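Local coordinates for protein pyocin sheath PA0622 (Pseudomonas aeruginosa, PDB 6PYT) that probably forms the contractile sheath of a pyocin, a phage-tail-like particle, whose contraction would drive an inner tube into target cells, at residues P46-S51 with S119-Q124; R126-P131 with G145-L150; A165-A170 with N251-A256; G216-P221 with K326-V331. All coordinates share one frame; numbering follows the deposited sequence.

Contact 1: P46-S51 with S119-Q124; sequences PVLLTS and SRFNAQ
Strand 46-49, the outermost strand at one end of the seven-stranded mixed sheet within this chain, carries on its flank the loop that leads into strand 127-129, and the contact is made where Phe121 of that loop packs against the strand. Its CG stands anti to the carbonyl carbon (chi1 -60°), and the ring extends back toward Pro46 while the side chain of Leu48 slides past it in the opposite direction. Leu48 CB sits over one ring face, 3.9 Å from the centroid of the Phe121 ring and 25° off the normal, a CH-pi contact. The isobutyl group, with CG anti to the backbone N (chi1 178°), continues past the root of the ring, so that Leu48 CD1 packs 3.6 Å from Phe121 CB and also reaches Ala123 CB at 4.3 Å. At the far end of the ring the partner changes to backbone: Pro46 O meets the edge in the ring plane, 3.2 Å from Phe121 CE2, and Val47 CA lies 3.7 Å from Phe121 CZ. Strand 46-49 pairs antiparallel with strand 76-86, through backbone hydrogen bonds of Val47 with Ala82 and of Leu49 with Ile80. Pro46, Leu48 and Ala123 all touch valines of that neighbouring strand, which gives the two segments a common apolar floor. On the exposed flank, the Arg120 chain, bent at chi2, crosses the Pro46 ring at about a right angle and brings NH1 within 4.2 Å of Pro46 CD, a loose van der Waals approach.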
loop_
_atom_site.group_PDB
_atom_site.type_symbol
_atom_site.label_atom_id
_atom_site.label_comp_id
_atom_site.label_asym_id
_atom_site.label_seq_id
_atom_site.Cartn_x
_atom_site.Cartn_y
_atom_site.Cartn_z
ATOM N N PRO B 46 -2.791 -39.504 -61.741
ATOM C CA PRO B 46 -3.093 -38.489 -60.732
ATOM C C PRO B 46 -1.830 -37.937 -60.100
ATOM O O PRO B 46 -0.836 -38.643 -59.925
ATOM C CB PRO B 46 -3.941 -39.251 -59.710
ATOM C CG PRO B 46 -3.556 -40.664 -59.883
ATOM C CD PRO B 46 -3.240 -40.842 -61.329
ATOM N N VAL B 47 -1.871 -36.647 -59.783
ATOM C CA VAL B 47 -0.765 -35.939 -59.150
ATOM C C VAL B 47 -1.302 -35.155 -57.960
ATOM O O VAL B 47 -2.431 -34.657 -57.995
ATOM C CB VAL B 47 -0.042 -35.015 -60.153
ATOM C CG1 VAL B 47 0.780 -35.832 -61.125
ATOM C CG2 VAL B 47 -1.045 -34.230 -60.948
ATOM N N LEU B 48 -0.510 -35.071 -56.893
ATOM C CA LEU B 48 -0.908 -34.339 -55.695
ATOM C C LEU B 48 -0.456 -32.892 -55.798
ATOM O O LEU B 48 0.707 -32.613 -56.098
ATOM C CB LEU B 48 -0.349 -34.990 -54.425
ATOM C CG LEU B 48 -0.623 -34.316 -53.072
ATOM C CD1 LEU B 48 -0.957 -35.315 -52.012
ATOM C CD2 LEU B 48 0.602 -33.554 -52.581
ATOM N N LEU B 49 -1.374 -31.979 -55.505
ATOM C CA LEU B 49 -1.178 -30.552 -55.692
ATOM C C LEU B 49 -1.356 -29.842 -54.364
ATOM O O LEU B 49 -2.293 -30.140 -53.620
ATOM C CB LEU B 49 -2.166 -30.003 -56.718
ATOM C CG LEU B 49 -1.813 -29.986 -58.202
ATOM C CD1 LEU B 49 -1.579 -31.336 -58.760
ATOM C CD2 LEU B 49 -2.988 -29.401 -58.908
ATOM N N THR B 50 -0.441 -28.919 -54.059
ATOM C CA THR B 50 -0.542 -28.085 -52.872
ATOM C C THR B 50 -0.385 -26.599 -53.161
ATOM O O THR B 50 -0.348 -25.810 -52.212
ATOM C CB THR B 50 0.511 -28.482 -51.824
ATOM O OG1 THR B 50 1.824 -28.303 -52.369
ATOM C CG2 THR B 50 0.343 -29.925 -51.357
ATOM N N SER B 51 -0.275 -26.190 -54.423
ATOM C CA SER B 51 0.018 -24.798 -54.737
ATOM C C SER B 51 -0.475 -24.475 -56.137
ATOM O O SER B 51 -0.659 -25.364 -56.969
ATOM C CB SER B 51 1.519 -24.507 -54.644
ATOM O OG SER B 51 2.004 -24.652 -53.324
ATOM N N SER B 119 -2.898 -44.509 -51.580
ATOM C CA SER B 119 -1.839 -45.467 -51.936
ATOM C C SER B 119 -0.906 -44.949 -53.020
ATOM O O SER B 119 0.119 -45.572 -53.307
ATOM C CB SER B 119 -2.374 -46.840 -52.363
ATOM O OG SER B 119 -3.041 -46.767 -53.605
ATOM N N ARG B 120 -1.234 -43.817 -53.625
ATOM C CA ARG B 120 -0.272 -43.051 -54.395
ATOM C C ARG B 120 0.209 -41.817 -53.670
ATOM O O ARG B 120 1.336 -41.386 -53.901
ATOM C CB ARG B 120 -0.863 -42.612 -55.738
ATOM C CG ARG B 120 -0.924 -43.658 -56.802
ATOM C CD ARG B 120 0.453 -43.833 -57.382
ATOM N NE ARG B 120 0.468 -44.836 -58.445
ATOM C CZ ARG B 120 0.208 -44.569 -59.717
ATOM N NH1 ARG B 120 -0.108 -43.334 -60.081
ATOM N NH2 ARG B 120 0.249 -45.537 -60.617
ATOM N N PHE B 121 -0.640 -41.208 -52.848
ATOM C CA PHE B 121 -0.297 -39.951 -52.210
ATOM C C PHE B 121 -0.797 -39.816 -50.781
ATOM O O PHE B 121 -0.576 -38.758 -50.185
ATOM C CB PHE B 121 -0.849 -38.780 -53.027
ATOM C CG PHE B 121 -0.329 -38.710 -54.421
ATOM C CD1 PHE B 121 0.969 -38.311 -54.671
ATOM C CD2 PHE B 121 -1.151 -39.024 -55.484
ATOM C CE1 PHE B 121 1.445 -38.247 -55.960
ATOM C CE2 PHE B 121 -0.687 -38.958 -56.764
ATOM C CZ PHE B 121 0.615 -38.571 -57.006
ATOM N N ASN B 122 -1.442 -40.846 -50.220
ATOM C CA ASN B 122 -2.118 -40.814 -48.912
ATOM C C ASN B 122 -3.148 -39.685 -48.857
ATOM O O ASN B 122 -3.195 -38.886 -47.922
ATOM C CB ASN B 122 -1.119 -40.707 -47.753
ATOM C CG ASN B 122 -1.726 -41.082 -46.418
ATOM O OD1 ASN B 122 -2.839 -41.592 -46.354
ATOM N ND2 ASN B 122 -1.028 -40.758 -45.341
ATOM N N ALA B 123 -3.973 -39.611 -49.896
ATOM C CA ALA B 123 -4.997 -38.572 -50.006
ATOM C C ALA B 123 -6.218 -39.193 -50.676
ATOM O O ALA B 123 -6.317 -39.207 -51.902
ATOM C CB ALA B 123 -4.474 -37.376 -50.783
ATOM N N GLN B 124 -7.146 -39.695 -49.867
ATOM C CA GLN B 124 -8.346 -40.337 -50.380
ATOM C C GLN B 124 -9.431 -39.289 -50.562
ATOM O O GLN B 124 -9.997 -38.832 -49.560
ATOM C CB GLN B 124 -8.819 -41.412 -49.428
ATOM C CG GLN B 124 -10.021 -42.154 -49.922
ATOM C CD GLN B 124 -10.465 -43.207 -48.958
ATOM O OE1 GLN B 124 -9.899 -43.347 -47.876
ATOM N NE2 GLN B 124 -11.477 -43.964 -49.339
#

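Contact 2: R126-P131 with G145-L150; sequences RLLVAP and GLAEKL
Leu128 is the side chain on which strand 127-129 and helix 139-150 meet, and the packing around its two methyl groups is close and wholly apolar. Its CG lies anti to the carbonyl carbon (chi1 -64°), which presents the branch to the helix. CD1 enters between two consecutive helix residues, 3.7 Å from Leu146 CD2 and equally near the backbone at Ala147 CA. The other branch serves the next turn, where Leu128 CD2 touches Leu150 CD2 at 3.9 Å. The leucines differ in how they meet: Leu146 crosses Leu128 at about a right angle, Leu150 obliquely. Ala154 of strand 153-156 touches both Leu128 and Ala147, adding to the buried core.

The other end is looser and polar. Arg126 starts out away from the helix, but bends at chi2 and chi3 turn the guanidinium back to the helix terminus. There NH2 is modelled 2.4 Å from Leu150 O, with an angle too poor for a hydrogen bond, so nothing is read into the short distance at this resolution. NE is held by a hydrogen bond to Gln124 O. The positive group beside the C-terminal carbonyls would be expected to find a favourable field.

Strand and helix run nearly antiparallel, at 160° with axes 9.6 Å apart, as befits the first half of the beta-alpha-beta crossover from strand 127-129 through helix 139-150 to the parallel strand 153-156.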
loop_
_atom_site.group_PDB
_atom_site.type_symbol
_atom_site.label_atom_id
_atom_site.label_comp_id
_atom_site.label_asym_id
_atom_site.label_seq_id
_atom_site.Cartn_x
_atom_site.Cartn_y
_atom_site.Cartn_z
ATOM N N ARG B 126 -12.169 -36.740 -50.564
ATOM C CA ARG B 126 -13.463 -36.534 -49.931
ATOM C C ARG B 126 -14.374 -35.627 -50.738
ATOM O O ARG B 126 -15.555 -35.502 -50.403
ATOM C CB ARG B 126 -13.284 -35.922 -48.538
ATOM C CG ARG B 126 -12.432 -36.717 -47.554
ATOM C CD ARG B 126 -13.092 -37.989 -47.062
ATOM N NE ARG B 126 -12.810 -39.142 -47.903
ATOM C CZ ARG B 126 -13.419 -40.314 -47.783
ATOM N NH1 ARG B 126 -14.343 -40.489 -46.853
ATOM N NH2 ARG B 126 -13.103 -41.312 -48.592
ATOM N N LEU B 127 -13.859 -34.979 -51.775
ATOM C CA LEU B 127 -14.656 -34.128 -52.644
ATOM C C LEU B 127 -14.295 -34.416 -54.085
ATOM O O LEU B 127 -13.114 -34.455 -54.436
ATOM C CB LEU B 127 -14.431 -32.650 -52.338
ATOM C CG LEU B 127 -15.099 -32.138 -51.076
ATOM C CD1 LEU B 127 -14.614 -30.756 -50.760
ATOM C CD2 LEU B 127 -16.579 -32.176 -51.323
ATOM N N LEU B 128 -15.311 -34.598 -54.915
ATOM C CA LEU B 128 -15.130 -34.967 -56.306
ATOM C C LEU B 128 -15.699 -33.876 -57.188
ATOM O O LEU B 128 -16.858 -33.488 -57.030
ATOM C CB LEU B 128 -15.816 -36.293 -56.606
ATOM C CG LEU B 128 -15.197 -37.430 -55.816
ATOM C CD1 LEU B 128 -15.985 -38.683 -56.016
ATOM C CD2 LEU B 128 -13.773 -37.615 -56.253
ATOM N N VAL B 129 -14.893 -33.399 -58.123
ATOM C CA VAL B 129 -15.281 -32.289 -58.978
ATOM C C VAL B 129 -14.771 -32.564 -60.388
ATOM O O VAL B 129 -13.641 -33.024 -60.573
ATOM C CB VAL B 129 -14.776 -30.950 -58.395
ATOM C CG1 VAL B 129 -13.275 -30.941 -58.173
ATOM C CG2 VAL B 129 -15.145 -29.814 -59.271
ATOM N N ALA B 130 -15.638 -32.371 -61.377
ATOM C CA ALA B 130 -15.275 -32.480 -62.787
ATOM C C ALA B 130 -15.825 -31.231 -63.455
ATOM O O ALA B 130 -16.968 -31.221 -63.928
ATOM C CB ALA B 130 -15.829 -33.754 -63.417
ATOM N N PRO B 131 -15.045 -30.150 -63.491
ATOM C CA PRO B 131 -15.593 -28.840 -63.869
ATOM C C PRO B 131 -15.889 -28.752 -65.358
ATOM O O PRO B 131 -15.004 -28.931 -66.194
ATOM C CB PRO B 131 -14.483 -27.868 -63.458
ATOM C CG PRO B 131 -13.705 -28.596 -62.453
ATOM C CD PRO B 131 -13.710 -30.015 -62.898
ATOM N N GLY B 145 -21.426 -43.086 -58.837
ATOM C CA GLY B 145 -20.968 -44.397 -58.419
ATOM C C GLY B 145 -19.578 -44.405 -57.829
ATOM O O GLY B 145 -19.253 -45.306 -57.052
ATOM N N LEU B 146 -18.758 -43.413 -58.162
ATOM C CA LEU B 146 -17.441 -43.306 -57.562
ATOM C C LEU B 146 -17.473 -42.542 -56.249
ATOM O O LEU B 146 -16.634 -42.792 -55.384
ATOM C CB LEU B 146 -16.477 -42.644 -58.545
ATOM C CG LEU B 146 -14.975 -42.801 -58.352
ATOM C CD1 LEU B 146 -14.364 -42.870 -59.715
ATOM C CD2 LEU B 146 -14.374 -41.646 -57.607
ATOM N N ALA B 147 -18.428 -41.629 -56.069
ATOM C CA ALA B 147 -18.606 -41.020 -54.756
ATOM C C ALA B 147 -19.170 -42.014 -53.758
ATOM O O ALA B 147 -18.944 -41.871 -52.554
ATOM C CB ALA B 147 -19.520 -39.802 -54.844
ATOM N N GLU B 148 -19.915 -43.013 -54.231
ATOM C CA GLU B 148 -20.396 -44.060 -53.340
ATOM C C GLU B 148 -19.260 -44.981 -52.921
ATOM O O GLU B 148 -19.188 -45.396 -51.760
ATOM C CB GLU B 148 -21.508 -44.850 -54.019
ATOM N N LYS B 149 -18.360 -45.302 -53.851
ATOM C CA LYS B 149 -17.198 -46.123 -53.528
ATOM C C LYS B 149 -16.240 -45.373 -52.615
ATOM O O LYS B 149 -15.926 -45.826 -51.511
ATOM C CB LYS B 149 -16.487 -46.548 -54.813
ATOM C CG LYS B 149 -17.257 -47.544 -55.649
ATOM C CD LYS B 149 -16.582 -47.801 -56.983
ATOM C CE LYS B 149 -15.309 -48.598 -56.805
ATOM N NZ LYS B 149 -14.696 -48.960 -58.113
ATOM N N LEU B 150 -15.795 -44.197 -53.051
ATOM C CA LEU B 150 -14.762 -43.444 -52.359
ATOM C C LEU B 150 -15.289 -42.749 -51.109
ATOM O O LEU B 150 -14.490 -42.174 -50.362
ATOM C CB LEU B 150 -14.159 -42.446 -53.352
ATOM C CG LEU B 150 -12.846 -41.700 -53.170
ATOM C CD1 LEU B 150 -11.718 -42.678 -53.142
ATOM C CD2 LEU B 150 -12.673 -40.774 -54.332
#

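Contact 3: A165-A170 with N251-A256; sequences AAVAYA and NNANIA
Ile255 and Ala253 both direct their side chains at helix 163-170, but they strike different parts of it, and the helix offers two alanines and a valine. Ile255 has CG1 anti to the carbonyl carbon (chi1 -62°) and CD1 extended beyond it (chi2 167°), so the tip of the chain reaches across to the helix. There CD1 settles between residues one turn apart, 3.7 Å from Ala170 CB and 4.0 Å from Ala166 CB. It also approaches the helix backbone, lying 3.4 Å from Ala166 O. The shaft of the isoleucine follows the same path, since Ile255 CG1 comes within 4.0 Å of Ala170 CB.

Ala253 instead meets the fork of Val167. The two valine methyls straddle its CB, with Val167 CG2 at 3.8 Å and CG1 only slightly farther from that carbon. Ala170 CB, beside the isoleucine tip, also faces the backbone, 3.5 Å from Ala253 O.

The turn that sets these directions is a Schellman motif ending helix 246-251: Asn254, with positive phi, is its C-prime residue, and the hydrogen bonds run from Asn254 N to Asn251 O and from Ile255 N to Leu250 O. From there the chain enters the short strand 255-256, at the edge of the sheet within this chain, where Ala256 pairs with Met180 of strand 178-181. Leu250 and Met180 enlarge the apolar cluster, and Asn252 packs on Phe3 of a second subunit.

Methyl groups and nonpolar carbons make up the side-chain interface, so the hold between helix and turn probably depends on shape and the exclusion of water more than on directional bonds.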
loop_
_atom_site.group_PDB
_atom_site.type_symbol
_atom_site.label_atom_id
_atom_site.label_comp_id
_atom_site.label_asym_id
_atom_site.label_seq_id
_atom_site.Cartn_x
_atom_site.Cartn_y
_atom_site.Cartn_z
ATOM N N ALA B 165 -33.971 -26.110 -67.305
ATOM C CA ALA B 165 -32.954 -27.064 -67.711
ATOM C C ALA B 165 -32.131 -27.550 -66.531
ATOM O O ALA B 165 -31.540 -28.626 -66.607
ATOM C CB ALA B 165 -32.038 -26.449 -68.762
ATOM N N ALA B 166 -32.089 -26.785 -65.444
ATOM C CA ALA B 166 -31.438 -27.240 -64.226
ATOM C C ALA B 166 -32.334 -28.165 -63.423
ATOM O O ALA B 166 -31.852 -29.138 -62.837
ATOM C CB ALA B 166 -31.041 -26.045 -63.374
ATOM N N VAL B 167 -33.631 -27.860 -63.364
ATOM C CA VAL B 167 -34.572 -28.688 -62.618
ATOM C C VAL B 167 -34.739 -30.042 -63.288
ATOM O O VAL B 167 -34.700 -31.086 -62.627
ATOM C CB VAL B 167 -35.917 -27.954 -62.471
ATOM C CG1 VAL B 167 -36.961 -28.855 -61.863
ATOM C CG2 VAL B 167 -35.750 -26.724 -61.620
ATOM N N ALA B 168 -34.897 -30.051 -64.614
ATOM C CA ALA B 168 -35.072 -31.299 -65.343
ATOM C C ALA B 168 -33.804 -32.136 -65.371
ATOM O O ALA B 168 -33.890 -33.356 -65.532
ATOM C CB ALA B 168 -35.539 -31.014 -66.766
ATOM N N TYR B 169 -32.638 -31.511 -65.217
ATOM C CA TYR B 169 -31.395 -32.253 -65.074
ATOM C C TYR B 169 -31.192 -32.762 -63.657
ATOM O O TYR B 169 -30.503 -33.766 -63.463
ATOM C CB TYR B 169 -30.219 -31.375 -65.500
ATOM C CG TYR B 169 -28.873 -32.041 -65.430
ATOM C CD1 TYR B 169 -28.551 -33.077 -66.285
ATOM C CD2 TYR B 169 -27.909 -31.602 -64.541
ATOM C CE1 TYR B 169 -27.323 -33.684 -66.229
ATOM C CE2 TYR B 169 -26.673 -32.199 -64.483
ATOM C CZ TYR B 169 -26.389 -33.238 -65.330
ATOM O OH TYR B 169 -25.160 -33.840 -65.282
ATOM N N ALA B 170 -31.791 -32.108 -62.667
ATOM C CA ALA B 170 -31.702 -32.571 -61.292
ATOM C C ALA B 170 -32.682 -33.686 -60.979
ATOM O O ALA B 170 -32.545 -34.328 -59.936
ATOM C CB ALA B 170 -31.931 -31.413 -60.328
ATOM N N ASN B 251 -33.636 -24.399 -55.090
ATOM C CA ASN B 251 -33.470 -25.153 -53.853
ATOM C C ASN B 251 -34.508 -26.257 -53.733
ATOM O O ASN B 251 -34.204 -27.343 -53.236
ATOM C CB ASN B 251 -33.534 -24.234 -52.638
ATOM C CG ASN B 251 -32.269 -23.450 -52.442
ATOM O OD1 ASN B 251 -31.179 -23.952 -52.681
ATOM N ND2 ASN B 251 -32.401 -22.223 -51.974
ATOM N N ASN B 252 -35.726 -26.019 -54.214
ATOM C CA ASN B 252 -36.746 -27.058 -54.164
ATOM C C ASN B 252 -36.531 -28.152 -55.196
ATOM O O ASN B 252 -37.232 -29.167 -55.147
ATOM C CB ASN B 252 -38.129 -26.447 -54.336
ATOM C CG ASN B 252 -38.600 -25.740 -53.095
ATOM O OD1 ASN B 252 -38.449 -26.245 -51.988
ATOM N ND2 ASN B 252 -39.172 -24.561 -53.270
ATOM N N ALA B 253 -35.604 -27.967 -56.132
ATOM C CA ALA B 253 -35.117 -29.039 -56.980
ATOM C C ALA B 253 -33.801 -29.606 -56.468
ATOM O O ALA B 253 -33.105 -30.303 -57.214
ATOM C CB ALA B 253 -34.965 -28.548 -58.417
ATOM N N ASN B 254 -33.460 -29.293 -55.209
ATOM C CA ASN B 254 -32.260 -29.761 -54.503
ATOM C C ASN B 254 -30.974 -29.305 -55.190
ATOM O O ASN B 254 -30.035 -30.080 -55.369
ATOM C CB ASN B 254 -32.273 -31.279 -54.312
ATOM C CG ASN B 254 -33.481 -31.755 -53.543
ATOM O OD1 ASN B 254 -34.265 -32.560 -54.037
ATOM N ND2 ASN B 254 -33.657 -31.237 -52.339
ATOM N N ILE B 255 -30.919 -28.030 -55.556
ATOM C CA ILE B 255 -29.757 -27.435 -56.204
ATOM C C ILE B 255 -29.305 -26.242 -55.373
ATOM O O ILE B 255 -30.122 -25.388 -55.017
ATOM C CB ILE B 255 -30.080 -27.000 -57.644
ATOM C CG1 ILE B 255 -30.471 -28.200 -58.497
ATOM C CG2 ILE B 255 -28.935 -26.269 -58.262
ATOM C CD1 ILE B 255 -31.080 -27.807 -59.804
ATOM N N ALA B 256 -28.016 -26.185 -55.061
ATOM C CA ALA B 256 -27.451 -24.989 -54.463
ATOM C C ALA B 256 -27.189 -23.929 -55.521
ATOM O O ALA B 256 -26.865 -24.234 -56.668
ATOM C CB ALA B 256 -26.153 -25.308 -53.738
#

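Contact 4: G216-P221 with K326-V331; sequences GFWSSP and KNQGAV
A glycine of positive phi breaks each helix: Gly216 just after helix 201-214, and Gly329 where helix 310-328 runs out within the second segment. Residues 216-219 form a type I turn, closed by a hydrogen bond from Ser219 N to Gly216 O, and Trp218 within it comes nearest to Ala330, CA to CA 5.6 Å. Trp218 CG sits between the backbone N and the carbonyl carbon (chi1 60°), which lays the indole flat against the second segment. Ala330 CA stands over one face, 4.0 Å from the centroid of the five-membered ring of Trp218, in a CH-pi contact. Gly329 O lies above the same face, so indole NE1 is not directed at it. Gly216 CA backs the opposite face, sandwiching the indole. Ala330 CB touches Trp218 CE3 at 3.6 Å and Phe217 CZ at 4.2 Å. Near the six-membered ring, Gln328 O is 3.2 Å from Trp218 CZ2, while Gln328 CG grazes Trp218 CH2. Thr286 and Leu289 of helix 281-295 touch Trp218 and Phe217, respectively. The contact joins a turn in the subtilisin-like family region to a helix end in the C-terminal region, consistent with an interface between these two parts of the tail sheath fold.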
loop_
_atom_site.group_PDB
_atom_site.type_symbol
_atom_site.label_atom_id
_atom_site.label_comp_id
_atom_site.label_asym_id
_atom_site.label_seq_id
_atom_site.Cartn_x
_atom_site.Cartn_y
_atom_site.Cartn_z
ATOM N N GLY B 216 -15.467 -26.613 -39.255
ATOM C CA GLY B 216 -15.629 -28.035 -39.054
ATOM C C GLY B 216 -16.540 -28.665 -40.092
ATOM O O GLY B 216 -17.396 -28.017 -40.689
ATOM N N PHE B 217 -16.357 -29.975 -40.281
ATOM C CA PHE B 217 -17.034 -30.690 -41.357
ATOM C C PHE B 217 -18.532 -30.836 -41.136
ATOM O O PHE B 217 -19.254 -31.140 -42.087
ATOM C CB PHE B 217 -16.396 -32.068 -41.572
ATOM C CG PHE B 217 -16.422 -32.971 -40.365
ATOM C CD1 PHE B 217 -15.362 -32.982 -39.480
ATOM C CD2 PHE B 217 -17.483 -33.834 -40.134
ATOM C CE1 PHE B 217 -15.371 -33.809 -38.382
ATOM C CE2 PHE B 217 -17.495 -34.656 -39.034
ATOM C CZ PHE B 217 -16.438 -34.644 -38.164
ATOM N N TRP B 218 -19.011 -30.638 -39.914
ATOM C CA TRP B 218 -20.437 -30.721 -39.645
ATOM C C TRP B 218 -21.177 -29.447 -40.013
ATOM O O TRP B 218 -22.405 -29.461 -40.072
ATOM C CB TRP B 218 -20.671 -31.034 -38.169
ATOM C CG TRP B 218 -20.116 -29.998 -37.260
ATOM C CD1 TRP B 218 -20.762 -28.908 -36.767
ATOM C CD2 TRP B 218 -18.786 -29.939 -36.753
ATOM N NE1 TRP B 218 -19.921 -28.178 -35.973
ATOM C CE2 TRP B 218 -18.698 -28.792 -35.950
ATOM C CE3 TRP B 218 -17.660 -30.747 -36.899
ATOM C CZ2 TRP B 218 -17.530 -28.433 -35.300
ATOM C CZ3 TRP B 218 -16.509 -30.395 -36.248
ATOM C CH2 TRP B 218 -16.449 -29.250 -35.458
ATOM N N SER B 219 -20.468 -28.348 -40.234
ATOM C CA SER B 219 -21.131 -27.108 -40.591
ATOM C C SER B 219 -21.547 -27.127 -42.053
ATOM O O SER B 219 -20.967 -27.828 -42.884
ATOM C CB SER B 219 -20.225 -25.910 -40.328
ATOM O OG SER B 219 -19.989 -25.737 -38.947
ATOM N N SER B 220 -22.547 -26.366 -42.351
ATOM C CA SER B 220 -22.925 -26.342 -43.751
ATOM C C SER B 220 -22.140 -25.266 -44.487
ATOM O O SER B 220 -21.766 -24.250 -43.899
ATOM C CB SER B 220 -24.419 -26.078 -43.900
ATOM O OG SER B 220 -24.736 -24.756 -43.521
ATOM N N PRO B 221 -21.866 -25.469 -45.765
ATOM C CA PRO B 221 -21.184 -24.434 -46.548
ATOM C C PRO B 221 -22.155 -23.456 -47.186
ATOM O O PRO B 221 -21.800 -22.719 -48.106
ATOM C CB PRO B 221 -20.448 -25.252 -47.609
ATOM C CG PRO B 221 -21.312 -26.410 -47.810
ATOM C CD PRO B 221 -21.905 -26.750 -46.484
ATOM N N LYS B 326 -18.182 -35.051 -29.697
ATOM C CA LYS B 326 -19.228 -34.322 -28.995
ATOM C C LYS B 326 -18.661 -33.067 -28.351
ATOM O O LYS B 326 -19.379 -32.078 -28.164
ATOM C CB LYS B 326 -19.891 -35.220 -27.951
ATOM C CG LYS B 326 -21.138 -34.624 -27.325
ATOM C CD LYS B 326 -21.808 -35.550 -26.349
ATOM C CE LYS B 326 -21.086 -35.574 -25.026
ATOM N NZ LYS B 326 -21.837 -36.377 -24.020
ATOM N N ASN B 327 -17.364 -33.085 -28.034
ATOM C CA ASN B 327 -16.725 -31.930 -27.415
ATOM C C ASN B 327 -16.653 -30.759 -28.381
ATOM O O ASN B 327 -17.009 -29.630 -28.028
ATOM C CB ASN B 327 -15.321 -32.290 -26.948
ATOM C CG ASN B 327 -14.772 -31.300 -25.956
ATOM O OD1 ASN B 327 -15.472 -30.394 -25.515
ATOM N ND2 ASN B 327 -13.503 -31.449 -25.621
ATOM N N GLN B 328 -16.200 -31.007 -29.601
ATOM C CA GLN B 328 -16.046 -29.937 -30.567
ATOM C C GLN B 328 -17.324 -29.630 -31.325
ATOM O O GLN B 328 -17.330 -28.702 -32.136
ATOM C CB GLN B 328 -14.909 -30.273 -31.529
ATOM C CG GLN B 328 -15.085 -31.535 -32.326
ATOM C CD GLN B 328 -13.844 -31.859 -33.129
ATOM O OE1 GLN B 328 -12.865 -31.124 -33.093
ATOM N NE2 GLN B 328 -13.882 -32.956 -33.863
ATOM N N GLY B 329 -18.397 -30.367 -31.075
ATOM C CA GLY B 329 -19.696 -30.024 -31.605
ATOM C C GLY B 329 -20.113 -30.754 -32.856
ATOM O O GLY B 329 -21.051 -30.308 -33.519
ATOM N N ALA B 330 -19.456 -31.860 -33.202
ATOM C CA ALA B 330 -19.815 -32.572 -34.424
ATOM C C ALA B 330 -21.114 -33.338 -34.248
ATOM O O ALA B 330 -21.940 -33.401 -35.164
ATOM C CB ALA B 330 -18.694 -33.522 -34.831
ATOM N N VAL B 331 -21.303 -33.939 -33.078
ATOM C CA VAL B 331 -22.491 -34.706 -32.756
ATOM C C VAL B 331 -23.112 -34.100 -31.511
ATOM O O VAL B 331 -22.616 -33.117 -30.959
ATOM C CB VAL B 331 -22.172 -36.195 -32.527
ATOM C CG1 VAL B 331 -21.513 -36.779 -33.753
ATOM C CG2 VAL B 331 -21.280 -36.369 -31.322
#

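Overall arrangement
Contacts 1, 2 and 3 follow one another along the chain and all reach the same mixed sheet. Contact 1 lies at its outermost strand 46-49, contact 2 at the inner strand 127-129, and contact 3 at the other outermost strand, 255-256. Contacts 1 and 3 have centres about 32 Å apart on opposite sides of the chain's centre; contact 2 lies between, touching contact 1 through Gln124 and Leu150. Contact 4 alternates with contact 3 in sequence, its centre about 27 Å from that of contact 3 and 22 Å from that of contact 2. It ties the C-terminal region to the sheet-containing part, bringing parts far apart in sequence together in the subunit.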